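Local coordinates for protein ectonucleoside triphosphate diphosphohydrolase 4 (PDB 6WG5) that belongs to the GDA1/CD39 family, whose members share a two-lobed fold related to that of actin, at residues Gly65-Leu70 and Arg494-Glu499; Ile73-Asp78 and Pro83-Ile88; Val200-Ile205 and Ser211-Arg216; Gln288-Arg293 and Asp319-Leu324. One frame throughout, in Å; residues are numbered along the deposited sequence.

Overall arrangement
The chain first passes 65-70, in the loop after strand 53-61, and then reaches interaction 2. There, 73-78 and 83-88 close a short loop beside that same strand. Interaction 3 follows, a beta hairpin made by 200-205 and 211-216. Interaction 4 joins helix 283-296 to the loop after strand 317-319, near a glycan attached to the protein. Close to the C terminus, 494-499, at the end of helix 492-496, returns to 65-70 and completes interaction 1. Interactions 2, 3 and 4 are in series, and all nest inside the long loop that interaction 1 closes. None cross. Interactions 1 and 4 lie on opposite sides of the chain's centre, their own centres about 57 Å apart.

Interaction 1. Residues Gly65-Leu70 and Arg494-Glu499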
loop_
_atom_site.group_PDB
_atom_site.type_symbol
_atom_site.label_atom_id
_atom_site.label_comp_id
_atom_site.label_asym_id
_atom_site.label_seq_id
_atom_site.Cartn_x
_atom_site.Cartn_y
_atom_site.Cartn_z
ATOM N N GLY A 65 27.413 14.483 -2.122
ATOM C CA GLY A 65 27.858 15.063 -3.371
ATOM C C GLY A 65 27.835 14.136 -4.570
ATOM O O GLY A 65 28.231 14.559 -5.664
ATOM N N ASN A 66 27.391 12.891 -4.406
ATOM C CA ASN A 66 27.339 11.946 -5.515
ATOM C C ASN A 66 25.997 12.070 -6.227
ATOM O O ASN A 66 24.961 11.772 -5.619
ATOM C CB ASN A 66 27.529 10.525 -5.014
ATOM C CG ASN A 66 27.683 9.524 -6.144
ATOM O OD1 ASN A 66 27.419 9.831 -7.306
ATOM N ND2 ASN A 66 28.109 8.314 -5.803
ATOM N N PRO A 67 25.958 12.485 -7.498
ATOM C CA PRO A 67 24.654 12.665 -8.163
ATOM C C PRO A 67 23.825 11.395 -8.238
ATOM O O PRO A 67 22.601 11.482 -8.397
ATOM C CB PRO A 67 25.035 13.165 -9.565
ATOM C CG PRO A 67 26.444 13.641 -9.451
ATOM C CD PRO A 67 27.079 12.790 -8.402
ATOM N N HIS A 68 24.446 10.220 -8.129
ATOM C CA HIS A 68 23.729 8.956 -8.225
ATOM C C HIS A 68 23.061 8.542 -6.920
ATOM O O HIS A 68 22.277 7.587 -6.924
ATOM C CB HIS A 68 24.684 7.847 -8.669
ATOM C CG HIS A 68 25.286 8.074 -10.020
ATOM N ND1 HIS A 68 24.741 8.942 -10.942
ATOM C CD2 HIS A 68 26.390 7.550 -10.603
ATOM C CE1 HIS A 68 25.482 8.939 -12.036
ATOM N NE2 HIS A 68 26.489 8.103 -11.857
ATOM N N ASP A 69 23.346 9.221 -5.814
ATOM C CA ASP A 69 22.826 8.837 -4.509
ATOM C C ASP A 69 21.666 9.737 -4.106
ATOM O O ASP A 69 21.716 10.956 -4.285
ATOM C CB ASP A 69 23.922 8.904 -3.443
ATOM C CG ASP A 69 24.931 7.778 -3.570
ATOM O OD1 ASP A 69 24.609 6.758 -4.216
ATOM O OD2 ASP A 69 26.043 7.911 -3.016
ATOM N N LEU A 70 20.620 9.123 -3.559
ATOM C CA LEU A 70 19.517 9.866 -2.976
ATOM C C LEU A 70 19.868 10.277 -1.549
ATOM O O LEU A 70 20.890 9.875 -0.991
ATOM C CB LEU A 70 18.240 9.029 -2.975
ATOM C CG LEU A 70 17.862 8.324 -4.277
ATOM C CD1 LEU A 70 16.538 7.600 -4.104
ATOM C CD2 LEU A 70 17.792 9.311 -5.426
ATOM N N ARG A 494 21.651 21.648 -4.201
ATOM C CA ARG A 494 22.377 22.665 -3.451
ATOM C C ARG A 494 23.846 22.285 -3.317
ATOM O O ARG A 494 24.733 22.998 -3.794
ATOM C CB ARG A 494 21.741 22.859 -2.075
ATOM C CG ARG A 494 20.287 23.283 -2.117
ATOM C CD ARG A 494 19.943 24.131 -0.911
ATOM N NE ARG A 494 20.566 25.448 -0.993
ATOM C CZ ARG A 494 20.672 26.294 0.027
ATOM N NH1 ARG A 494 21.253 27.473 -0.148
ATOM N NH2 ARG A 494 20.207 25.960 1.222
ATOM N N ASP A 495 24.123 21.141 -2.690
ATOM C CA ASP A 495 25.509 20.758 -2.439
ATOM C C ASP A 495 26.278 20.522 -3.733
ATOM O O ASP A 495 27.480 20.806 -3.798
ATOM C CB ASP A 495 25.550 19.507 -1.562
ATOM C CG ASP A 495 24.751 19.663 -0.284
ATOM O OD1 ASP A 495 25.291 20.221 0.694
ATOM O OD2 ASP A 495 23.580 19.227 -0.258
ATOM N N ILE A 496 25.613 20.016 -4.770
ATOM C CA ILE A 496 26.296 19.607 -5.994
ATOM C C ILE A 496 26.457 20.794 -6.938
ATOM O O ILE A 496 27.579 21.236 -7.208
ATOM C CB ILE A 496 25.545 18.453 -6.685
ATOM C CG1 ILE A 496 25.509 17.230 -5.762
ATOM C CG2 ILE A 496 26.207 18.100 -8.019
ATOM C CD1 ILE A 496 24.722 16.052 -6.306
ATOM N N GLN A 497 25.345 21.310 -7.449
ATOM C CA GLN A 497 25.369 22.296 -8.533
ATOM C C GLN A 497 25.233 23.726 -8.015
ATOM O O GLN A 497 24.401 24.492 -8.499
ATOM C CB GLN A 497 24.273 21.981 -9.544
ATOM C CG GLN A 497 24.513 20.713 -10.357
ATOM C CD GLN A 497 23.560 20.580 -11.532
ATOM O OE1 GLN A 497 22.488 21.186 -11.550
ATOM N NE2 GLN A 497 23.951 19.789 -12.526
ATOM N N GLN A 498 26.051 24.114 -7.032
ATOM C CA GLN A 498 26.129 25.526 -6.668
ATOM C C GLN A 498 26.634 26.358 -7.839
ATOM O O GLN A 498 26.163 27.479 -8.066
ATOM C CB GLN A 498 27.044 25.722 -5.457
ATOM C CG GLN A 498 26.366 25.608 -4.100
ATOM C CD GLN A 498 25.244 26.615 -3.905
ATOM O OE1 GLN A 498 25.273 27.713 -4.467
ATOM N NE2 GLN A 498 24.248 26.244 -3.106
ATOM N N GLU A 499 27.594 25.821 -8.593
ATOM C CA GLU A 499 28.198 26.574 -9.686
ATOM C C GLU A 499 27.230 26.738 -10.851
ATOM O O GLU A 499 27.178 27.805 -11.475
ATOM C CB GLU A 499 29.475 25.874 -10.151
ATOM C CG GLU A 499 30.571 25.818 -9.095
ATOM C CD GLU A 499 31.646 24.796 -9.417
ATOM O OE1 GLU A 499 31.318 23.753 -10.021
ATOM O OE2 GLU A 499 32.821 25.037 -9.067
#
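The surface loop between strands 53-61 and 74-75 meets the C-terminal end of helix 492-496, with Gly65 and Pro67 touching Ile496. Ile496 makes the contact with its longer branch. CG1 is beside its own backbone N, opposite the carbonyl carbon (chi1 -62°), and CD1 extends this branch toward the loop. Ile496 CG1 is 3.8 Å from Gly65 O, and Ile496 CD1 is 3.9 Å from Pro67 CA. The proline ring adds a looser touch, with Pro67 CG 4.3 Å from Ile496 CD1.

The loop holds its shape with its own bonds. Asn66 starts a type I beta turn that ends at Asp69. Asn66 OD1 also accepts from His68 N at 3.1 Å, an Asx turn in which the donor stands above the amide carbonyl plane. His63 bonds to Gly65 N, just before the turn, and to Asp69 O, at its end.

No hydrogen bond spans the two segments. The contact is van der Waals: one isoleucine branch rests against the backbone of Gly65 to Pro67 and the proline ring, while the Asn66 turn is held by bonds of its own.

Interaction 2. Residues Ile73-Asp78 and Pro83-Ile88; sequences IRQMRD and PVVMKI
This is a single backbone bridge, Arg77 with Pro83, that closes a short loop between strands 74-75 and 85-88. One hydrogen bond supports it, from Val84 N to Met76 O at 3.0 Å. The N-H stands above the carbonyl plane, and Val84 is the centre of an inverse gamma turn. Pro83 CA makes a CA-H...O contact with Met76 O at 3.4 Å.

Side chains pack around the bridge. Val84 CG2 lies beside its backbone N, where it meets Met76 CB at 3.6 Å and is as near to Met76 CG. Gln75 reaches across with its amide oxygen. Gln75 OE1 is 3.4 Å from Pro83 CB and equally near Val85 CG2. Arg77 starts away from Pro83, but its chain bends at chi2 (-76°) and brings one guanidinium face over the proline. Arg77 NH1 is 3.4 Å from Pro83 CD and bonds to Arg81 O. Asp78 OD1 accepts from Lys82 N, a further bond within the loop.

Both segments pair with strand 53-61: Met76 bonds with Val57, and Met86 with Val55. Val84 packs on Val57 of that strand and on Phe112 of helix 107-116.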
loop_
_atom_site.group_PDB
_atom_site.type_symbol
_atom_site.label_atom_id
_atom_site.label_comp_id
_atom_site.label_asym_id
_atom_site.label_seq_id
_atom_site.Cartn_x
_atom_site.Cartn_y
_atom_site.Cartn_z
ATOM N N ILE A 73 17.387 9.474 4.024
ATOM C CA ILE A 73 16.256 9.873 4.855
ATOM C C ILE A 73 15.910 8.753 5.825
ATOM O O ILE A 73 15.871 7.572 5.458
ATOM C CB ILE A 73 15.050 10.252 3.975
ATOM C CG1 ILE A 73 15.401 11.470 3.117
ATOM C CG2 ILE A 73 13.817 10.530 4.837
ATOM C CD1 ILE A 73 14.261 11.994 2.266
ATOM N N ARG A 74 15.648 9.134 7.076
ATOM C CA ARG A 74 15.261 8.206 8.128
ATOM C C ARG A 74 14.246 8.885 9.031
ATOM O O ARG A 74 14.174 10.114 9.104
ATOM C CB ARG A 74 16.463 7.757 8.969
ATOM C CG ARG A 74 17.662 7.285 8.170
ATOM C CD ARG A 74 18.905 7.227 9.041
ATOM N NE ARG A 74 20.046 6.661 8.328
ATOM C CZ ARG A 74 20.273 5.357 8.190
ATOM N NH1 ARG A 74 19.436 4.471 8.714
ATOM N NH2 ARG A 74 21.340 4.940 7.523
ATOM N N GLN A 75 13.454 8.074 9.725
ATOM C CA GLN A 75 12.578 8.611 10.754
ATOM C C GLN A 75 13.406 9.204 11.885
ATOM O O GLN A 75 14.385 8.607 12.341
ATOM C CB GLN A 75 11.658 7.522 11.308
ATOM C CG GLN A 75 10.484 7.174 10.417
ATOM C CD GLN A 75 9.410 6.409 11.164
ATOM O OE1 GLN A 75 8.541 7.004 11.802
ATOM N NE2 GLN A 75 9.467 5.084 11.094
ATOM N N MET A 76 13.013 10.391 12.337
ATOM C CA MET A 76 13.681 10.996 13.479
ATOM C C MET A 76 13.485 10.128 14.716
ATOM O O MET A 76 12.462 9.457 14.879
ATOM C CB MET A 76 13.144 12.404 13.732
ATOM C CG MET A 76 13.938 13.179 14.767
ATOM S SD MET A 76 13.254 14.809 15.110
ATOM C CE MET A 76 14.483 15.441 16.252
ATOM N N ARG A 77 14.485 10.143 15.595
ATOM C CA ARG A 77 14.494 9.325 16.802
ATOM C C ARG A 77 14.600 10.236 18.016
ATOM O O ARG A 77 15.543 11.027 18.121
ATOM C CB ARG A 77 15.656 8.329 16.772
ATOM C CG ARG A 77 15.486 7.216 15.752
ATOM C CD ARG A 77 14.484 6.185 16.237
ATOM N NE ARG A 77 14.107 5.238 15.192
ATOM C CZ ARG A 77 13.391 4.137 15.404
ATOM N NH1 ARG A 77 12.984 3.828 16.629
ATOM N NH2 ARG A 77 13.093 3.335 14.394
ATOM N N ASP A 78 13.638 10.123 18.930
ATOM C CA ASP A 78 13.623 10.963 20.116
ATOM C C ASP A 78 14.654 10.464 21.128
ATOM O O ASP A 78 15.413 9.524 20.874
ATOM C CB ASP A 78 12.221 11.007 20.728
ATOM C CG ASP A 78 11.745 9.650 21.225
ATOM O OD1 ASP A 78 12.552 8.698 21.271
ATOM O OD2 ASP A 78 10.553 9.539 21.583
ATOM N N PRO A 83 10.483 6.350 17.096
ATOM C CA PRO A 83 10.174 7.183 15.928
ATOM C C PRO A 83 9.285 8.357 16.313
ATOM O O PRO A 83 8.292 8.199 17.028
ATOM C CB PRO A 83 9.464 6.213 14.977
ATOM C CG PRO A 83 8.895 5.164 15.863
ATOM C CD PRO A 83 9.863 5.017 17.001
ATOM N N VAL A 84 9.655 9.543 15.835
ATOM C CA VAL A 84 8.920 10.768 16.132
ATOM C C VAL A 84 7.605 10.765 15.363
ATOM O O VAL A 84 7.529 11.276 14.241
ATOM C CB VAL A 84 9.763 12.010 15.788
ATOM C CG1 VAL A 84 8.974 13.292 16.032
ATOM C CG2 VAL A 84 11.053 12.009 16.598
ATOM N N VAL A 85 6.562 10.198 15.965
ATOM C CA VAL A 85 5.252 10.092 15.332
ATOM C C VAL A 85 4.182 10.436 16.358
ATOM O O VAL A 85 4.316 10.117 17.545
ATOM C CB VAL A 85 5.015 8.680 14.753
ATOM C CG1 VAL A 85 3.660 8.600 14.059
ATOM C CG2 VAL A 85 6.132 8.304 13.792
ATOM N N MET A 86 3.121 11.096 15.897
ATOM C CA MET A 86 1.948 11.375 16.713
ATOM C C MET A 86 0.705 11.213 15.851
ATOM O O MET A 86 0.728 11.483 14.647
ATOM C CB MET A 86 1.988 12.787 17.316
ATOM C CG MET A 86 0.674 13.220 17.957
ATOM S SD MET A 86 0.796 14.755 18.896
ATOM C CE MET A 86 1.475 14.152 20.440
ATOM N N LYS A 87 -0.381 10.768 16.479
ATOM C CA LYS A 87 -1.635 10.517 15.785
ATOM C C LYS A 87 -2.781 11.174 16.539
ATOM O O LYS A 87 -2.774 11.248 17.771
ATOM C CB LYS A 87 -1.906 9.012 15.643
ATOM C CG LYS A 87 -0.774 8.240 14.978
ATOM C CD LYS A 87 -1.166 6.792 14.709
ATOM C CE LYS A 87 -0.067 6.042 13.971
ATOM N NZ LYS A 87 -0.445 4.628 13.693
ATOM N N ILE A 88 -3.771 11.657 15.783
ATOM C CA ILE A 88 -4.973 12.254 16.352
ATOM C C ILE A 88 -6.179 11.799 15.541
ATOM O O ILE A 88 -6.071 11.433 14.369
ATOM C CB ILE A 88 -4.907 13.798 16.393
ATOM C CG1 ILE A 88 -4.780 14.376 14.980
ATOM C CG2 ILE A 88 -3.746 14.253 17.271
ATOM C CD1 ILE A 88 -4.878 15.890 14.924
#

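Interaction 3. Residues Val200-Ile205 and Ser211-Arg216; sequences VVEVNI and SEAIVR
Arg216 NH1 lies 3.6 Å from Val203 CG1 and is gripped by two acceptors, Glu235 in a salt bridge and the carbonyl of Val270. NH2 bonds to the carbonyl of Glu268, and Tyr271 adds a cation-pi contact. CG leaves between the backbone N and the carbonyl carbon (chi1 60°), and the extended chain passes Val203 at about a right angle. One face of the guanidinium then rests on the valine.

The backbones form an antiparallel beta hairpin. Val201 and Arg216 are a hydrogen-bonded pair, as are Val203 and Ile214. Val201 N reaches Arg216 O at 2.9 Å, and Val203 N reaches Ile214 O at 2.9 Å. Glu202 and Val215 form the non-hydrogen-bonded pair between them and point to the other face. Just past strand 200-203, Ile205 CD1 touches Ile214 CD1 at 3.9 Å.

The face with Val201, Val203 and Ile214 also carries the buried Arg216, its guanidinium flanked by Val203. Its charge is probably balanced by Glu235, and the two carbonyls are consistent with a fixed position for the guanidinium.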
loop_
_atom_site.group_PDB
_atom_site.type_symbol
_atom_site.label_atom_id
_atom_site.label_comp_id
_atom_site.label_asym_id
_atom_site.label_seq_id
_atom_site.Cartn_x
_atom_site.Cartn_y
_atom_site.Cartn_z
ATOM N N VAL A 200 19.080 -7.696 -11.205
ATOM C CA VAL A 200 19.080 -6.537 -12.086
ATOM C C VAL A 200 18.076 -6.760 -13.209
ATOM O O VAL A 200 17.703 -7.891 -13.528
ATOM C CB VAL A 200 20.481 -6.253 -12.669
ATOM C CG1 VAL A 200 21.422 -5.804 -11.572
ATOM C CG2 VAL A 200 21.026 -7.489 -13.367
ATOM N N VAL A 201 17.644 -5.651 -13.814
ATOM C CA VAL A 201 16.683 -5.670 -14.909
ATOM C C VAL A 201 17.170 -4.744 -16.013
ATOM O O VAL A 201 17.960 -3.825 -15.790
ATOM C CB VAL A 201 15.267 -5.243 -14.460
ATOM C CG1 VAL A 201 14.625 -6.320 -13.604
ATOM C CG2 VAL A 201 15.325 -3.925 -13.708
ATOM N N GLU A 202 16.678 -5.001 -17.220
ATOM C CA GLU A 202 16.891 -4.116 -18.354
ATOM C C GLU A 202 15.701 -3.168 -18.459
ATOM O O GLU A 202 14.549 -3.612 -18.478
ATOM C CB GLU A 202 17.054 -4.929 -19.639
ATOM C CG GLU A 202 17.418 -4.115 -20.865
ATOM C CD GLU A 202 17.546 -4.974 -22.109
ATOM O OE1 GLU A 202 17.368 -6.206 -22.001
ATOM O OE2 GLU A 202 17.822 -4.416 -23.192
ATOM N N VAL A 203 15.981 -1.867 -18.517
ATOM C CA VAL A 203 14.954 -0.835 -18.468
ATOM C C VAL A 203 14.966 -0.052 -19.772
ATOM O O VAL A 203 16.032 0.287 -20.296
ATOM C CB VAL A 203 15.170 0.111 -17.269
ATOM C CG1 VAL A 203 14.091 1.182 -17.226
ATOM C CG2 VAL A 203 15.194 -0.678 -15.971
ATOM N N ASN A 204 13.775 0.237 -20.291
ATOM C CA ASN A 204 13.597 1.152 -21.412
ATOM C C ASN A 204 12.997 2.438 -20.858
ATOM O O ASN A 204 11.829 2.462 -20.456
ATOM C CB ASN A 204 12.698 0.550 -22.491
ATOM C CG ASN A 204 13.233 -0.757 -23.034
ATOM O OD1 ASN A 204 12.550 -1.779 -23.002
ATOM N ND2 ASN A 204 14.461 -0.730 -23.540
ATOM N N ILE A 205 13.796 3.495 -20.826
ATOM C CA ILE A 205 13.318 4.774 -20.291
ATOM C C ILE A 205 12.219 5.313 -21.202
ATOM O O ILE A 205 12.386 5.309 -22.435
ATOM C CB ILE A 205 14.475 5.767 -20.173
ATOM C CG1 ILE A 205 15.614 5.164 -19.343
ATOM C CG2 ILE A 205 13.999 7.072 -19.551
ATOM C CD1 ILE A 205 15.212 4.728 -17.942
ATOM N N SER A 211 17.851 0.677 -27.870
ATOM C CA SER A 211 19.272 0.448 -27.641
ATOM C C SER A 211 19.845 1.336 -26.546
ATOM O O SER A 211 20.987 1.118 -26.128
ATOM C CB SER A 211 20.054 0.667 -28.941
ATOM O OG SER A 211 19.630 -0.241 -29.943
ATOM N N GLU A 212 19.088 2.328 -26.077
ATOM C CA GLU A 212 19.475 3.142 -24.934
ATOM C C GLU A 212 19.054 2.513 -23.609
ATOM O O GLU A 212 18.997 3.210 -22.589
ATOM C CB GLU A 212 18.879 4.544 -25.071
ATOM C CG GLU A 212 19.514 5.370 -26.183
ATOM C CD GLU A 212 18.530 6.287 -26.887
ATOM O OE1 GLU A 212 17.353 6.341 -26.474
ATOM O OE2 GLU A 212 18.935 6.951 -27.865
ATOM N N ALA A 213 18.761 1.215 -23.607
ATOM C CA ALA A 213 18.333 0.537 -22.393
ATOM C C ALA A 213 19.455 0.517 -21.364
ATOM O O ALA A 213 20.633 0.380 -21.707
ATOM C CB ALA A 213 17.895 -0.890 -22.713
ATOM N N ILE A 214 19.083 0.650 -20.096
ATOM C CA ILE A 214 20.034 0.626 -18.997
ATOM C C ILE A 214 19.797 -0.633 -18.167
ATOM O O ILE A 214 18.798 -1.334 -18.324
ATOM C CB ILE A 214 19.943 1.891 -18.123
ATOM C CG1 ILE A 214 18.544 2.023 -17.516
ATOM C CG2 ILE A 214 20.289 3.123 -18.948
ATOM C CD1 ILE A 214 18.440 3.103 -16.464
ATOM N N VAL A 215 20.738 -0.910 -17.268
ATOM C CA VAL A 215 20.662 -2.049 -16.361
ATOM C C VAL A 215 20.847 -1.525 -14.945
ATOM O O VAL A 215 21.857 -0.876 -14.648
ATOM C CB VAL A 215 21.719 -3.118 -16.693
ATOM C CG1 VAL A 215 21.638 -4.281 -15.714
ATOM C CG2 VAL A 215 21.538 -3.615 -18.123
ATOM N N ARG A 216 19.874 -1.795 -14.076
ATOM C CA ARG A 216 19.920 -1.341 -12.693
ATOM C C ARG A 216 19.222 -2.371 -11.815
ATOM O O ARG A 216 18.662 -3.357 -12.303
ATOM C CB ARG A 216 19.276 0.039 -12.539
ATOM C CG ARG A 216 17.818 0.075 -12.949
ATOM C CD ARG A 216 17.215 1.467 -12.828
ATOM N NE ARG A 216 15.797 1.451 -13.177
ATOM C CZ ARG A 216 15.104 2.511 -13.580
ATOM N NH1 ARG A 216 13.816 2.382 -13.872
ATOM N NH2 ARG A 216 15.691 3.694 -13.704
#

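Interaction 4. Residues Gln288-Arg293 and Asp319-Leu324. With NAG (2-acetamido-2-deoxy-beta-D-glucopyranose), chain B.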
loop_
_atom_site.group_PDB
_atom_site.type_symbol
_atom_site.label_atom_id
_atom_site.label_comp_id
_atom_site.label_asym_id
_atom_site.label_seq_id
_atom_site.Cartn_x
_atom_site.Cartn_y
_atom_site.Cartn_z
ATOM N N GLN A 288 -18.897 -9.931 1.452
ATOM C CA GLN A 288 -20.199 -9.277 1.501
ATOM C C GLN A 288 -20.902 -9.350 0.152
ATOM O O GLN A 288 -22.109 -9.605 0.087
ATOM C CB GLN A 288 -20.040 -7.823 1.952
ATOM C CG GLN A 288 -21.359 -7.087 2.137
ATOM C CD GLN A 288 -22.268 -7.768 3.146
ATOM O OE1 GLN A 288 -21.907 -7.933 4.312
ATOM N NE2 GLN A 288 -23.451 -8.177 2.696
ATOM N N ARG A 289 -20.163 -9.131 -0.938
ATOM C CA ARG A 289 -20.752 -9.273 -2.265
ATOM C C ARG A 289 -21.223 -10.702 -2.499
ATOM O O ARG A 289 -22.243 -10.932 -3.160
ATOM C CB ARG A 289 -19.738 -8.858 -3.330
ATOM C CG ARG A 289 -19.324 -7.392 -3.263
ATOM C CD ARG A 289 -18.121 -7.131 -4.146
ATOM N NE ARG A 289 -18.344 -7.637 -5.494
ATOM C CZ ARG A 289 -17.383 -8.008 -6.331
ATOM N NH1 ARG A 289 -17.699 -8.459 -7.538
ATOM N NH2 ARG A 289 -16.109 -7.940 -5.967
ATOM N N TYR A 290 -20.489 -11.677 -1.958
ATOM C CA TYR A 290 -20.876 -13.076 -2.100
ATOM C C TYR A 290 -22.157 -13.366 -1.327
ATOM O O TYR A 290 -23.084 -13.994 -1.854
ATOM C CB TYR A 290 -19.727 -13.971 -1.627
ATOM C CG TYR A 290 -20.042 -15.449 -1.591
ATOM C CD1 TYR A 290 -20.275 -16.159 -2.759
ATOM C CD2 TYR A 290 -20.082 -16.139 -0.387
ATOM C CE1 TYR A 290 -20.556 -17.512 -2.728
ATOM C CE2 TYR A 290 -20.358 -17.490 -0.347
ATOM C CZ TYR A 290 -20.594 -18.172 -1.520
ATOM O OH TYR A 290 -20.875 -19.519 -1.485
ATOM N N GLU A 291 -22.233 -12.908 -0.075
ATOM C CA GLU A 291 -23.453 -13.093 0.703
ATOM C C GLU A 291 -24.634 -12.371 0.070
ATOM O O GLU A 291 -25.766 -12.862 0.137
ATOM C CB GLU A 291 -23.238 -12.607 2.138
ATOM C CG GLU A 291 -22.259 -13.459 2.940
ATOM C CD GLU A 291 -22.051 -12.954 4.357
ATOM O OE1 GLU A 291 -22.689 -11.949 4.736
ATOM O OE2 GLU A 291 -21.247 -13.564 5.094
ATOM N N ASP A 292 -24.394 -11.213 -0.549
ATOM C CA ASP A 292 -25.476 -10.486 -1.204
ATOM C C ASP A 292 -26.123 -11.325 -2.296
ATOM O O ASP A 292 -27.345 -11.289 -2.471
ATOM C CB ASP A 292 -24.955 -9.170 -1.786
ATOM C CG ASP A 292 -24.722 -8.111 -0.725
ATOM O OD1 ASP A 292 -25.285 -8.236 0.384
ATOM O OD2 ASP A 292 -23.983 -7.143 -1.008
ATOM N N ARG A 293 -25.323 -12.086 -3.048
ATOM C CA ARG A 293 -25.887 -12.874 -4.138
ATOM C C ARG A 293 -26.588 -14.122 -3.612
ATOM O O ARG A 293 -27.606 -14.544 -4.171
ATOM C CB ARG A 293 -24.804 -13.253 -5.150
ATOM C CG ARG A 293 -25.362 -13.486 -6.550
ATOM C CD ARG A 293 -24.347 -14.103 -7.498
ATOM N NE ARG A 293 -23.490 -13.107 -8.138
ATOM C CZ ARG A 293 -22.573 -13.391 -9.062
ATOM N NH1 ARG A 293 -22.390 -14.646 -9.456
ATOM N NH2 ARG A 293 -21.836 -12.422 -9.592
ATOM N N ASP A 319 -22.759 -23.529 2.341
ATOM C CA ASP A 319 -21.747 -22.611 1.847
ATOM C C ASP A 319 -20.386 -23.286 1.898
ATOM O O ASP A 319 -19.876 -23.540 3.000
ATOM C CB ASP A 319 -21.739 -21.333 2.682
ATOM C CG ASP A 319 -20.797 -20.280 2.129
ATOM O OD1 ASP A 319 -20.557 -19.273 2.829
ATOM O OD2 ASP A 319 -20.296 -20.462 0.997
ATOM N N PRO A 320 -19.756 -23.594 0.759
ATOM C CA PRO A 320 -18.419 -24.206 0.806
ATOM C C PRO A 320 -17.338 -23.257 1.283
ATOM O O PRO A 320 -16.240 -23.718 1.624
ATOM C CB PRO A 320 -18.179 -24.629 -0.647
ATOM C CG PRO A 320 -18.968 -23.648 -1.446
ATOM C CD PRO A 320 -20.193 -23.340 -0.626
ATOM N N CYS A 321 -17.613 -21.955 1.319
ATOM C CA CYS A 321 -16.649 -20.952 1.740
ATOM C C CYS A 321 -16.653 -20.721 3.246
ATOM O O CYS A 321 -16.021 -19.770 3.716
ATOM C CB CYS A 321 -16.924 -19.635 1.013
ATOM S SG CYS A 321 -16.652 -19.717 -0.772
ATOM N N LEU A 322 -17.352 -21.559 4.009
ATOM C CA LEU A 322 -17.353 -21.461 5.458
ATOM C C LEU A 322 -16.779 -22.734 6.069
ATOM O O LEU A 322 -16.864 -23.808 5.465
ATOM C CB LEU A 322 -18.767 -21.230 6.008
ATOM C CG LEU A 322 -19.317 -19.809 5.872
ATOM C CD1 LEU A 322 -20.787 -19.774 6.252
ATOM C CD2 LEU A 322 -18.523 -18.828 6.728
ATOM N N PRO A 323 -16.186 -22.646 7.261
ATOM C CA PRO A 323 -15.650 -23.851 7.904
ATOM C C PRO A 323 -16.720 -24.921 8.064
ATOM O O PRO A 323 -17.913 -24.629 8.168
ATOM C CB PRO A 323 -15.162 -23.343 9.265
ATOM C CG PRO A 323 -14.958 -21.889 9.086
ATOM C CD PRO A 323 -15.959 -21.439 8.071
ATOM N N LEU A 324 -16.274 -26.173 8.091
ATOM C CA LEU A 324 -17.199 -27.294 8.178
ATOM C C LEU A 324 -18.053 -27.202 9.438
ATOM O O LEU A 324 -17.533 -27.052 10.548
ATOM C CB LEU A 324 -16.420 -28.609 8.164
ATOM C CG LEU A 324 -17.248 -29.893 8.254
ATOM C CD1 LEU A 324 -18.022 -30.130 6.965
ATOM C CD2 LEU A 324 -16.344 -31.069 8.561
HETATM C C1 NAG B . -18.850 -6.333 -10.760
HETATM C C2 NAG B . -19.019 -5.001 -10.021
HETATM C C3 NAG B . -20.500 -4.679 -9.820
HETATM C C4 NAG B . -21.279 -4.801 -11.124
HETATM C C5 NAG B . -21.007 -6.150 -11.774
HETATM C C6 NAG B . -21.643 -6.295 -13.136
HETATM C C7 NAG B . -17.367 -4.187 -8.390
HETATM C C8 NAG B . -16.797 -4.369 -7.016
HETATM N N2 NAG B . -18.338 -5.038 -8.736
HETATM O O3 NAG B . -20.620 -3.355 -9.309
HETATM O O4 NAG B . -22.673 -4.718 -10.850
HETATM O O5 NAG B . -19.597 -6.308 -11.964
HETATM O O6 NAG B . -21.107 -7.409 -13.837
HETATM O O7 NAG B . -16.963 -3.314 -9.152
#
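Tyr290 points from helix 283-296 to the end of strand 317-319, where its hydroxyl meets Asp319. Its CG is anti to the backbone N (chi1 174°), which sends the ring off the helix toward Asp319. Tyr290 OH donates to Asp319 OD2 at 2.7 Å. The carboxylate lies at the edge of the ring, with the two planes 35° apart.

Asp319 OD2 has a second donor, Cys321 N, at 3.1 Å. The two donors reach it from opposite faces of the carboxylate plane. The bond from Cys321 N makes an Asx turn, set in a type I beta turn from Asp319 to Leu322. The other oxygen, OD1, forms a salt bridge with Arg287, so each carboxylate oxygen is engaged.

Cys321 also packs against the tyrosine. Cys321 SG is 4.7 Å from the centroid of the Tyr290 ring, in an oblique sulfur-aromatic contact, and Cys321 CB is 4.3 Å from Tyr290 CE2. A disulfide joins Cys321 to Cys348 in helix 345-352, and the side chain of Thr351 in that helix touches Tyr290.

On the helix, one residue before Tyr290, Arg289 lies against the glycan. The methyl carbon C8 of the NAG lies 3.7 Å from Arg289 CZ, over the centre of the guanidinium, which bonds to the carbonyls of Gly280 and Phe355.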